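Local coordinates for galactonate dehydratase (Zobellia galactanivorans, PDB 5OLC), which belongs to the enolase superfamily, pairing a mandelate racemase/muconate lactonizing enzyme-type N-terminal domain with a TIM-barrel-like enolase C-terminal domain, at residues A[136-141]-A[358-363]; A[166-171]-A[354-359]. All coordinates share one frame; numbering follows the deposited sequence.

Contact 1: residues A[136-141]-A[358-363]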
loop_
_atom_site.group_PDB
_atom_site.type_symbol
_atom_site.label_atom_id
_atom_site.label_comp_id
_atom_site.label_asym_id
_atom_site.label_seq_id
_atom_site.Cartn_x
_atom_site.Cartn_y
_atom_site.Cartn_z
ATOM N N ILE A 136 -39.113 -13.640 13.651
ATOM C CA ILE A 136 -38.650 -14.554 14.689
ATOM C C ILE A 136 -37.127 -14.489 14.687
ATOM O O ILE A 136 -36.514 -14.437 13.619
ATOM C CB ILE A 136 -39.207 -16.003 14.482
ATOM C CG1 ILE A 136 -40.743 -16.037 14.676
ATOM C CG2 ILE A 136 -38.521 -17.036 15.399
ATOM C CD1 ILE A 136 -41.529 -16.052 13.373
ATOM N N ILE A 137 -36.538 -14.384 15.885
ATOM C CA ILE A 137 -35.095 -14.331 16.095
ATOM C C ILE A 137 -34.753 -15.343 17.225
ATOM O O ILE A 137 -35.572 -15.538 18.116
ATOM C CB ILE A 137 -34.516 -12.873 16.262
ATOM C CG1 ILE A 137 -34.001 -12.588 17.650
ATOM C CG2 ILE A 137 -35.451 -11.754 15.825
ATOM C CD1 ILE A 137 -32.576 -12.697 17.713
ATOM N N GLU A 138 -33.604 -16.034 17.143
ATOM C CA GLU A 138 -33.202 -17.033 18.138
ATOM C C GLU A 138 -32.002 -16.520 18.962
ATOM O O GLU A 138 -30.854 -16.648 18.529
ATOM C CB GLU A 138 -32.985 -18.440 17.518
ATOM C CG GLU A 138 -32.007 -18.532 16.357
ATOM C CD GLU A 138 -31.566 -19.941 16.007
ATOM O OE1 GLU A 138 -30.376 -20.113 15.659
ATOM O OE2 GLU A 138 -32.404 -20.870 16.078
ATOM N N PRO A 139 -32.243 -15.872 20.124
ATOM C CA PRO A 139 -31.112 -15.295 20.874
ATOM C C PRO A 139 -30.244 -16.308 21.610
ATOM O O PRO A 139 -30.637 -17.469 21.758
ATOM C CB PRO A 139 -31.789 -14.304 21.825
ATOM C CG PRO A 139 -33.134 -14.868 22.051
ATOM C CD PRO A 139 -33.530 -15.599 20.793
ATOM N N TYR A 140 -29.053 -15.866 22.051
ATOM C CA TYR A 140 -28.139 -16.706 22.815
ATOM C C TYR A 140 -28.150 -16.320 24.293
ATOM O O TYR A 140 -28.408 -15.154 24.639
ATOM C CB TYR A 140 -26.719 -16.737 22.224
ATOM C CG TYR A 140 -26.023 -15.394 22.120
ATOM C CD1 TYR A 140 -26.156 -14.603 20.981
ATOM C CD2 TYR A 140 -25.138 -14.965 23.106
ATOM C CE1 TYR A 140 -25.488 -13.383 20.862
ATOM C CE2 TYR A 140 -24.459 -13.749 22.995
ATOM C CZ TYR A 140 -24.640 -12.958 21.871
ATOM O OH TYR A 140 -23.978 -11.759 21.744
ATOM N N ALA A 141 -27.915 -17.317 25.162
ATOM C CA ALA A 141 -27.901 -17.139 26.604
ATOM C C ALA A 141 -26.475 -16.834 27.091
ATOM O O ALA A 141 -25.574 -17.632 26.834
ATOM C CB ALA A 141 -28.437 -18.393 27.277
ATOM N N ASN A 358 -39.076 -21.859 23.669
ATOM C CA ASN A 358 -38.188 -22.855 23.063
ATOM C C ASN A 358 -37.151 -22.213 22.114
ATOM O O ASN A 358 -37.163 -22.433 20.900
ATOM C CB ASN A 358 -38.956 -24.016 22.407
ATOM C CG ASN A 358 -38.138 -25.289 22.365
ATOM O OD1 ASN A 358 -38.036 -26.027 23.354
ATOM N ND2 ASN A 358 -37.497 -25.551 21.233
ATOM N N GLY A 359 -36.275 -21.402 22.711
ATOM C CA GLY A 359 -35.175 -20.714 22.044
ATOM C C GLY A 359 -35.534 -19.620 21.060
ATOM O O GLY A 359 -34.651 -18.855 20.660
ATOM N N HIS A 360 -36.809 -19.541 20.645
ATOM C CA HIS A 360 -37.255 -18.550 19.672
ATOM C C HIS A 360 -37.985 -17.391 20.313
ATOM O O HIS A 360 -38.896 -17.591 21.118
ATOM C CB HIS A 360 -38.095 -19.179 18.538
ATOM C CG HIS A 360 -37.394 -20.245 17.737
ATOM N ND1 HIS A 360 -36.037 -20.171 17.447
ATOM C CD2 HIS A 360 -37.899 -21.364 17.162
ATOM C CE1 HIS A 360 -35.760 -21.253 16.734
ATOM N NE2 HIS A 360 -36.848 -21.999 16.535
ATOM N N LEU A 361 -37.563 -16.175 19.941
ATOM C CA LEU A 361 -38.084 -14.881 20.369
ATOM C C LEU A 361 -38.925 -14.344 19.224
ATOM O O LEU A 361 -38.581 -14.565 18.065
ATOM C CB LEU A 361 -36.912 -13.933 20.653
ATOM C CG LEU A 361 -37.209 -12.735 21.524
ATOM C CD1 LEU A 361 -36.218 -12.625 22.626
ATOM C CD2 LEU A 361 -37.223 -11.482 20.712
ATOM N N GLU A 362 -40.035 -13.665 19.544
ATOM C CA GLU A 362 -40.957 -13.149 18.542
ATOM C C GLU A 362 -41.055 -11.645 18.638
ATOM O O GLU A 362 -41.433 -11.106 19.685
ATOM C CB GLU A 362 -42.329 -13.803 18.728
ATOM C CG GLU A 362 -43.324 -13.610 17.594
ATOM C CD GLU A 362 -44.640 -14.314 17.877
ATOM O OE1 GLU A 362 -44.638 -15.565 18.004
ATOM O OE2 GLU A 362 -45.661 -13.607 18.052
ATOM N N VAL A 363 -40.711 -10.972 17.534
ATOM C CA VAL A 363 -40.710 -9.515 17.414
ATOM C C VAL A 363 -42.120 -8.978 17.705
ATOM O O VAL A 363 -43.076 -9.497 17.130
ATOM C CB VAL A 363 -40.164 -9.050 16.024
ATOM C CG1 VAL A 363 -40.077 -7.523 15.918
ATOM C CG2 VAL A 363 -38.807 -9.685 15.716
HETATM O O HOH W 1 -31.728 -19.742 20.707
#
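The imidazole of His360 meets the Glu138 side chain at its edge. Glu138 CB lies in the ring plane, 3.5 Å from His360 ND1, and Glu138 OE2 comes near that plane beside His360 CE1, at 3.4 Å. The two side chains run side by side in the same direction, and carboxylate and ring are nearly coplanar, their planes 22° apart. On one ring face the backbone Asn358 O sits above the plane, displaced toward the rim. Ile136 CG2 approaches obliquely and packs 3.8 Å from His360 CB. The other carboxylate oxygen, Glu138 OE1, is held in a salt bridge by Arg198.

Behind these groups is a short antiparallel ladder. Ile137 and Leu361 form a hydrogen-bonded pair: Ile137 N donates to Leu361 O at 3.0 Å, and Leu361 N to Ile137 O at 2.8 Å. Next to it, Ile136 and Glu362 are a non-hydrogen-bonded pair. Past Glu138 the backbones diverge, and a water donates to both Pro139 O (2.7 Å) and Gly359 O (3.1 Å).

The apolar side of the ladder is made by Ile137, Leu361 and their neighbours. Leu361, its CG anti to the backbone N (chi1 -160°), crosses Pro139 at about a right angle, with CD1 on Pro139 CG at 3.9 Å, while the CG2 methyls of Ile137 and Val363 touch. Helix 309-321 packs on Ile137, Leu361 and Val363 through Val319, Val316 and Ala320, and Leu356 of strand 350-357 touches both Pro139 and Leu361. Strand 360-362 lies antiparallel to barrel strand 136-142, with this helix against its Leu361 side.

Contact 2: residues A[166-171]-A[354-359]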
loop_
_atom_site.group_PDB
_atom_site.type_symbol
_atom_site.label_atom_id
_atom_site.label_comp_id
_atom_site.label_asym_id
_atom_site.label_seq_id
_atom_site.Cartn_x
_atom_site.Cartn_y
_atom_site.Cartn_z
ATOM N N GLN A 166 -34.150 -24.954 28.559
ATOM C CA GLN A 166 -34.999 -23.780 28.319
ATOM C C GLN A 166 -35.276 -23.518 26.821
ATOM O O GLN A 166 -35.993 -22.567 26.486
ATOM C CB GLN A 166 -34.420 -22.532 29.008
ATOM C CG GLN A 166 -34.728 -22.473 30.491
ATOM C CD GLN A 166 -34.431 -21.122 31.080
ATOM O OE1 GLN A 166 -33.365 -20.890 31.654
ATOM N NE2 GLN A 166 -35.386 -20.210 30.991
ATOM N N GLY A 167 -34.708 -24.360 25.952
ATOM C CA GLY A 167 -34.891 -24.295 24.504
ATOM C C GLY A 167 -33.803 -23.610 23.691
ATOM O O GLY A 167 -33.780 -23.767 22.467
ATOM N N PHE A 168 -32.902 -22.834 24.351
ATOM C CA PHE A 168 -31.818 -22.085 23.707
ATOM C C PHE A 168 -30.994 -22.912 22.735
ATOM O O PHE A 168 -30.673 -24.066 23.019
ATOM C CB PHE A 168 -30.915 -21.400 24.735
ATOM C CG PHE A 168 -31.564 -20.244 25.451
ATOM C CD1 PHE A 168 -31.521 -18.957 24.919
ATOM C CD2 PHE A 168 -32.208 -20.433 26.662
ATOM C CE1 PHE A 168 -32.126 -17.882 25.582
ATOM C CE2 PHE A 168 -32.805 -19.359 27.330
ATOM C CZ PHE A 168 -32.759 -18.090 26.785
ATOM N N LYS A 169 -30.702 -22.324 21.565
ATOM C CA LYS A 169 -29.964 -22.952 20.466
ATOM C C LYS A 169 -28.465 -22.638 20.524
ATOM O O LYS A 169 -27.658 -23.313 19.873
ATOM C CB LYS A 169 -30.558 -22.523 19.102
ATOM C CG LYS A 169 -32.096 -22.587 18.987
ATOM C CD LYS A 169 -32.662 -24.012 18.823
ATOM C CE LYS A 169 -34.163 -24.036 18.630
ATOM N NZ LYS A 169 -34.918 -23.838 19.902
ATOM N N ALA A 170 -28.099 -21.614 21.317
ATOM C CA ALA A 170 -26.727 -21.143 21.497
ATOM C C ALA A 170 -26.501 -20.536 22.875
ATOM O O ALA A 170 -27.436 -19.987 23.469
ATOM C CB ALA A 170 -26.400 -20.111 20.431
ATOM N N THR A 171 -25.251 -20.606 23.371
ATOM C CA THR A 171 -24.880 -20.028 24.664
ATOM C C THR A 171 -23.478 -19.405 24.631
ATOM O O THR A 171 -22.555 -19.996 24.068
ATOM C CB THR A 171 -25.080 -21.026 25.830
ATOM O OG1 THR A 171 -24.819 -20.369 27.071
ATOM C CG2 THR A 171 -24.235 -22.298 25.703
ATOM N N ILE A 354 -42.732 -8.708 24.682
ATOM C CA ILE A 354 -42.100 -9.742 23.850
ATOM C C ILE A 354 -42.256 -11.171 24.455
ATOM O O ILE A 354 -42.333 -11.337 25.676
ATOM C CB ILE A 354 -40.616 -9.368 23.484
ATOM C CG1 ILE A 354 -39.604 -9.781 24.559
ATOM C CG2 ILE A 354 -40.466 -7.868 23.137
ATOM C CD1 ILE A 354 -38.186 -9.853 24.067
ATOM N N LYS A 355 -42.340 -12.180 23.570
ATOM C CA LYS A 355 -42.551 -13.580 23.930
ATOM C C LYS A 355 -41.406 -14.499 23.512
ATOM O O LYS A 355 -40.979 -14.472 22.358
ATOM C CB LYS A 355 -43.864 -14.081 23.311
ATOM N N LEU A 356 -40.945 -15.351 24.445
ATOM C CA LEU A 356 -39.876 -16.321 24.194
ATOM C C LEU A 356 -40.274 -17.727 24.624
ATOM O O LEU A 356 -40.453 -17.979 25.818
ATOM C CB LEU A 356 -38.554 -15.907 24.873
ATOM C CG LEU A 356 -37.357 -16.822 24.581
ATOM C CD1 LEU A 356 -36.162 -16.032 24.140
ATOM C CD2 LEU A 356 -37.021 -17.721 25.772
ATOM N N GLU A 357 -40.344 -18.651 23.662
ATOM C CA GLU A 357 -40.671 -20.048 23.931
ATOM C C GLU A 357 -39.872 -20.990 23.030
ATOM O O GLU A 357 -39.956 -20.915 21.800
ATOM C CB GLU A 357 -42.190 -20.302 23.861
ATOM C CG GLU A 357 -42.857 -20.363 25.228
ATOM C CD GLU A 357 -44.143 -19.571 25.388
ATOM O OE1 GLU A 357 -44.181 -18.689 26.277
ATOM O OE2 GLU A 357 -45.113 -19.841 24.642
ATOM N N ASN A 358 -39.076 -21.859 23.669
ATOM C CA ASN A 358 -38.188 -22.855 23.063
ATOM C C ASN A 358 -37.151 -22.213 22.114
ATOM O O ASN A 358 -37.163 -22.433 20.900
ATOM C CB ASN A 358 -38.956 -24.016 22.407
ATOM C CG ASN A 358 -38.138 -25.289 22.365
ATOM O OD1 ASN A 358 -38.036 -26.027 23.354
ATOM N ND2 ASN A 358 -37.497 -25.551 21.233
ATOM N N GLY A 359 -36.275 -21.402 22.711
ATOM C CA GLY A 359 -35.175 -20.714 22.044
ATOM C C GLY A 359 -35.534 -19.620 21.060
ATOM O O GLY A 359 -34.651 -18.855 20.660
HETATM O O HOH W 1 -31.728 -19.742 20.707
#
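Lys169 reaches across to the backbone of Asn358 from the loop that follows helix 154-165. That helix ends in a Schellman motif at Gly167, whose phi is positive, and the chain then enters strand 170-174. With strand 136-142, which is parallel to it, this makes one beta-alpha-beta unit of the TIM-barrel-like domain.

From Lys169 CB the side chain first turns alongside Glu138, with Lys169 CG 3.4 Å from Glu138 OE2. It bends at chi2, and Lys169 CD then passes 3.8 Å from Gly167 O of its own segment. Lys169 CE comes within 4.1 Å of Asn358 O. A second bend, at chi4 (-78°), brings NZ to two backbone carbonyls. Lys169 NZ donates to Gly167 O at 2.8 Å, tilted only modestly from that carbonyl plane with a C=O...N angle of 154°. Lys169 NZ also donates to Asn358 O at 2.8 Å, but from above the carbonyl plane, 55° out of it. One ammonium therefore grips the helix-terminating turn and the turn at Asn358 and Gly359 together, and its positive charge would probably polarise both carbonyls.

The backbones are close as well. Neither Gly167 nor Gly359 carries a side chain, and the two turns meet backbone to backbone. Gly359 CA makes a CA-H...O contact with Gly167 O at 3.4 Å. Farther out, the apolar edge of the contact is a looser touch, in which Phe168 CZ lies obliquely 4.4 Å from Leu356 CD2. Beyond the ammonium, the water bound to Gly359 O also accepts a hydrogen bond from the Lys169 backbone, 2.9 Å from Lys169 N.

In the fold
From the N terminus, the chain lays down 136-141, passes through helix 154-165 to 166-171, runs on through the succeeding parallel strands and helices, and returns with 354-359 and 358-363. Contact 1 closes the longer loop, with 216 residues between its segments; contact 2 closes one of 182 that falls within it. The loops nest because the returning chain meets 166-171 before 136-141, and both include Asn358 and Gly359. The parallel strands 136-142 and 170-174 are bridged by, among others, a probable hydrogen bond between Thr171 OG1 and Ala141 O, the antiparallel strands 350-357 and 360-362 by a probable one between Glu362 N and Lys355 O. Together the contacts tie this late hairpin to the barrel's first beta-alpha-beta unit.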